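PDB 2I7G: monooxygenase from Agrobacterium tumefaciens, which probably catalyses a flavin-dependent oxygenation, as expected of a TIM-barrel member of the luciferase-like monooxygenase family. Local coordinates for residues Pro34-Ala37 and Asp38-Pro42; Glu56-Gln60 and Val61-Val65. All blocks are in the same frame, centred on the assembly; numbering follows the deposited sequence.

Contact 1: Pro34-Ala37 and Asp38-Pro42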
loop_
_atom_site.group_PDB
_atom_site.type_symbol
_atom_site.label_atom_id
_atom_site.label_comp_id
_atom_site.label_asym_id
_atom_site.label_seq_id
_atom_site.Cartn_x
_atom_site.Cartn_y
_atom_site.Cartn_z
ATOM N N PRO B 34 -11.387 -20.572 1.447
ATOM C CA PRO B 34 -10.466 -20.832 2.536
ATOM C C PRO B 34 -9.815 -22.217 2.365
ATOM O O PRO B 34 -8.849 -22.503 3.048
ATOM C CB PRO B 34 -11.381 -20.829 3.767
ATOM C CG PRO B 34 -12.712 -21.292 3.253
ATOM C CD PRO B 34 -12.802 -20.725 1.854
ATOM N N ASN B 35 -10.333 -23.032 1.444
ATOM C CA ASN B 35 -9.820 -24.406 1.184
ATOM C C ASN B 35 -9.490 -24.564 -0.311
ATOM O O ASN B 35 -10.105 -25.393 -1.000
ATOM C CB ASN B 35 -10.859 -25.479 1.599
ATOM C CG ASN B 35 -11.217 -25.428 3.090
ATOM O OD1 ASN B 35 -12.382 -25.179 3.465
ATOM N ND2 ASN B 35 -10.219 -25.654 3.946
ATOM N N PRO B 36 -8.534 -23.756 -0.829
ATOM C CA PRO B 36 -8.299 -23.772 -2.278
ATOM C C PRO B 36 -7.519 -25.004 -2.698
ATOM O O PRO B 36 -6.607 -25.430 -1.976
ATOM C CB PRO B 36 -7.458 -22.523 -2.529
ATOM C CG PRO B 36 -6.811 -22.197 -1.216
ATOM C CD PRO B 36 -7.629 -22.830 -0.117
ATOM N N ALA B 37 -7.877 -25.552 -3.856
ATOM C CA ALA B 37 -7.286 -26.791 -4.354
ATOM C C ALA B 37 -5.787 -26.667 -4.618
ATOM O O ALA B 37 -5.041 -27.607 -4.378
ATOM C CB ALA B 37 -8.021 -27.266 -5.619
ATOM N N ASP B 38 -5.350 -25.495 -5.080
ATOM C CA ASP B 38 -3.953 -25.301 -5.479
ATOM C C ASP B 38 -3.171 -24.301 -4.610
ATOM O O ASP B 38 -2.156 -23.750 -5.049
ATOM C CB ASP B 38 -3.889 -24.895 -6.953
ATOM C CG ASP B 38 -4.437 -23.503 -7.200
ATOM O OD1 ASP B 38 -5.263 -23.002 -6.388
ATOM O OD2 ASP B 38 -4.023 -22.895 -8.215
ATOM N N GLY B 39 -3.642 -24.083 -3.381
ATOM C CA GLY B 39 -2.885 -23.340 -2.383
ATOM C C GLY B 39 -3.390 -21.914 -2.215
ATOM O O GLY B 39 -4.009 -21.363 -3.119
ATOM N N ARG B 40 -3.099 -21.330 -1.061
ATOM C CA ARG B 40 -3.551 -19.965 -0.742
ATOM C C ARG B 40 -2.942 -18.883 -1.632
ATOM O O ARG B 40 -3.586 -17.858 -1.877
ATOM C CB ARG B 40 -3.265 -19.633 0.730
ATOM C CG ARG B 40 -4.038 -20.555 1.677
ATOM C CD ARG B 40 -4.101 -20.028 3.104
ATOM N NE ARG B 40 -4.489 -21.096 4.027
ATOM C CZ ARG B 40 -5.744 -21.473 4.283
ATOM N NH1 ARG B 40 -6.772 -20.876 3.688
ATOM N NH2 ARG B 40 -5.964 -22.466 5.139
ATOM N N GLY B 41 -1.694 -19.089 -2.050
ATOM C CA GLY B 41 -1.015 -18.082 -2.887
ATOM C C GLY B 41 -1.739 -17.915 -4.223
ATOM O O GLY B 41 -2.196 -16.813 -4.536
ATOM N N PRO B 42 -1.824 -19.000 -5.025
ATOM C CA PRO B 42 -2.540 -18.898 -6.313
ATOM C C PRO B 42 -4.003 -18.467 -6.187
ATOM O O PRO B 42 -4.454 -17.669 -6.999
ATOM C CB PRO B 42 -2.416 -20.298 -6.896
ATOM C CG PRO B 42 -1.110 -20.837 -6.267
ATOM C CD PRO B 42 -1.193 -20.341 -4.865
HETATM O O HOH W 1 -8.587 -21.951 6.351
#
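A type I beta turn, Pro36 to Gly39, leads the chain into helix 40-60, and the side chain of Arg40 reaches back from the first turn of that helix to Pro34. Its NH1 donates to the carbonyl oxygen of Pro34 at 2.7 Å. The bond is short but bent, with an N-H...O angle of 131°, and the oxygen lies tilted out of the guanidinium plane. Water 1 adds a second link: it accepts from Arg40 NH2 at 2.9 Å and gives a weak bond to the same Pro34 oxygen. The Arg40 chain is extended from CG to NE, with CG beside the backbone N (chi1 -63°). This carries the guanidinium past Pro36 to the Pro34 carbonyl. The Pro36 ring fills the inside of the bend. Its CG lies 3.5 Å from the carbonyl oxygen of Gly39 and 4.3 Å from Arg40 CG. Gly39 is the N-cap residue, with a positive phi of 103°, a region that glycine enters readily. The contact lies on the surface, between the loop after strand 23-28 and the start of helix 40-60. The loop residues Pro74 and Asp75 pack on Arg40 and Pro34. Glu168 of the second subunit forms a salt bridge with Arg40 NE, so this helix start also meets the dimer partner.

Contact 2: Glu56-Gln60 and Val61-Val65; sequences ELADQ and VGLDV
Three backbone hydrogen bonds join the last turn of helix 40-60 to the residues that leave it. Val61 N donates to Leu57 O at 2.9 Å, nearly along the C=O axis, and continues the helical pattern. Leu63 N donates to Ala58 O at 3.0 Å, which is the long return bond of a Schellman motif. Gly62 N donates to Asp59 O at 3.1 Å from above the carbonyl plane. Gly62 has a positive phi of 86°, and here the chain turns out of the helix. Water 2 donates to both Asp59 O and Leu63 O, at 2.9 Å to the former, and bridges the helix end to the outgoing chain. The carboxylate of Asp59 takes no part in the turn; it accepts from the backbone N atoms of Lys93, Asn94 and Ile95.

Apolar side chains pack beside these bonds. Val61 CG1 meets Leu57 CD1 at 3.8 Å, and the two side chains cross at a slant. Val61 CG2 sits between its own backbone N and carbonyl carbon, and lies 3.3 Å from Leu57 O. With CG anti to the carbonyl carbon (chi1 -70°), Leu63 brings CD1 to 4.0 Å from Ala58 CB. Leu63 CB also comes close to Ala58 O. Outside the turn, Leu57, Val61 and Leu63 touch helix 341-363, while Ala58 and Leu63 touch Leu26 of strand 23-28.

The chemistry is that of a helix C-cap. Carbonyl oxygens of the last turn accept hydrogen bonds from N-H groups of the departing chain, and Asp59 O also accepts one from water 2. The methyls of Val61 lie close to Leu57 O, and CG2 is also near Ala58 O. The chain is thereby turned toward strand 65-68.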
loop_
_atom_site.group_PDB
_atom_site.type_symbol
_atom_site.label_atom_id
_atom_site.label_comp_id
_atom_site.label_asym_id
_atom_site.label_seq_id
_atom_site.Cartn_x
_atom_site.Cartn_y
_atom_site.Cartn_z
ATOM N N GLU B 56 -11.979 -1.965 -12.506
ATOM C CA GLU B 56 -11.823 -1.340 -13.811
ATOM C C GLU B 56 -13.163 -1.266 -14.559
ATOM O O GLU B 56 -13.477 -0.236 -15.174
ATOM C CB GLU B 56 -10.787 -2.070 -14.655
ATOM C CG GLU B 56 -9.349 -2.021 -14.123
ATOM C CD GLU B 56 -8.562 -3.240 -14.572
ATOM O OE1 GLU B 56 -9.035 -3.931 -15.502
ATOM O OE2 GLU B 56 -7.489 -3.529 -13.995
ATOM N N LEU B 57 -13.955 -2.336 -14.479
ATOM C CA LEU B 57 -15.258 -2.334 -15.126
ATOM C C LEU B 57 -16.159 -1.279 -14.507
ATOM O O LEU B 57 -16.809 -0.540 -15.234
ATOM C CB LEU B 57 -15.925 -3.716 -15.066
ATOM C CG LEU B 57 -17.294 -3.736 -15.780
ATOM C CD1 LEU B 57 -17.152 -3.335 -17.256
ATOM C CD2 LEU B 57 -17.938 -5.125 -15.633
ATOM N N ALA B 58 -16.193 -1.234 -13.169
ATOM C CA ALA B 58 -16.995 -0.246 -12.435
ATOM C C ALA B 58 -16.635 1.164 -12.871
ATOM O O ALA B 58 -17.516 1.995 -13.114
ATOM C CB ALA B 58 -16.799 -0.404 -10.932
ATOM N N ASP B 59 -15.335 1.425 -13.015
ATOM C CA ASP B 59 -14.857 2.715 -13.533
ATOM C C ASP B 59 -15.401 2.985 -14.944
ATOM O O ASP B 59 -15.941 4.072 -15.247
ATOM C CB ASP B 59 -13.310 2.677 -13.534
ATOM C CG ASP B 59 -12.697 3.995 -13.972
ATOM O OD1 ASP B 59 -13.059 5.025 -13.343
ATOM O OD2 ASP B 59 -11.858 3.989 -14.914
ATOM N N GLN B 60 -15.217 2.004 -15.814
ATOM C CA GLN B 60 -15.617 2.092 -17.230
ATOM C C GLN B 60 -17.115 2.337 -17.422
ATOM O O GLN B 60 -17.506 3.122 -18.314
ATOM C CB GLN B 60 -15.175 0.843 -18.005
ATOM C CG GLN B 60 -13.648 0.778 -18.228
ATOM C CD GLN B 60 -13.121 -0.654 -18.515
ATOM O OE1 GLN B 60 -13.886 -1.634 -18.537
ATOM N NE2 GLN B 60 -11.805 -0.770 -18.717
ATOM N N VAL B 61 -17.940 1.727 -16.576
ATOM C CA VAL B 61 -19.380 1.887 -16.733
ATOM C C VAL B 61 -19.918 3.066 -15.940
ATOM O O VAL B 61 -21.126 3.263 -15.879
ATOM C CB VAL B 61 -20.157 0.622 -16.368
ATOM C CG1 VAL B 61 -19.717 -0.545 -17.284
ATOM C CG2 VAL B 61 -20.003 0.267 -14.840
ATOM N N GLY B 62 -19.030 3.832 -15.321
ATOM C CA GLY B 62 -19.413 5.105 -14.720
ATOM C C GLY B 62 -19.956 5.066 -13.296
ATOM O O GLY B 62 -20.619 6.023 -12.867
ATOM N N LEU B 63 -19.667 3.998 -12.555
ATOM C CA LEU B 63 -19.991 3.963 -11.124
ATOM C C LEU B 63 -19.057 4.924 -10.356
ATOM O O LEU B 63 -17.915 5.210 -10.791
ATOM C CB LEU B 63 -19.921 2.546 -10.574
ATOM C CG LEU B 63 -21.095 1.715 -11.151
ATOM C CD1 LEU B 63 -20.772 0.231 -10.796
ATOM C CD2 LEU B 63 -22.478 2.204 -10.615
ATOM N N ASP B 64 -19.569 5.450 -9.249
ATOM C CA ASP B 64 -18.959 6.618 -8.590
ATOM C C ASP B 64 -17.907 6.285 -7.568
ATOM O O ASP B 64 -16.995 7.077 -7.350
ATOM C CB ASP B 64 -20.048 7.470 -7.939
ATOM C CG ASP B 64 -21.027 8.016 -8.975
ATOM O OD1 ASP B 64 -20.565 8.733 -9.901
ATOM O OD2 ASP B 64 -22.229 7.692 -8.885
ATOM N N VAL B 65 -18.053 5.132 -6.904
ATOM C CA VAL B 65 -17.192 4.794 -5.761
ATOM C C VAL B 65 -16.975 3.296 -5.742
ATOM O O VAL B 65 -17.902 2.532 -6.036
ATOM C CB VAL B 65 -17.893 5.141 -4.405
ATOM C CG1 VAL B 65 -17.011 4.713 -3.212
ATOM C CG2 VAL B 65 -18.291 6.609 -4.348
HETATM O O HOH W 2 -16.505 5.954 -13.080
#

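In the fold
From the N terminus, strand 23-28 runs into a loop. Contact 1 closes the end of that loop at the start of helix 40-60. The helix then runs back along the outside of the barrel, and contact 2 closes the turn at its other end, just before strand 65-68. The contacts are in series and neither nests nor crosses. Their centres are 29 Å apart and their nearest atoms about 16 Å, so they do not touch. Strands 23-28 and 65-68 are parallel neighbours, and the two contacts mark both ends of the helix in this beta-alpha-beta crossover. Contact 1 faces the second subunit, whereas contact 2 packs within its own chain.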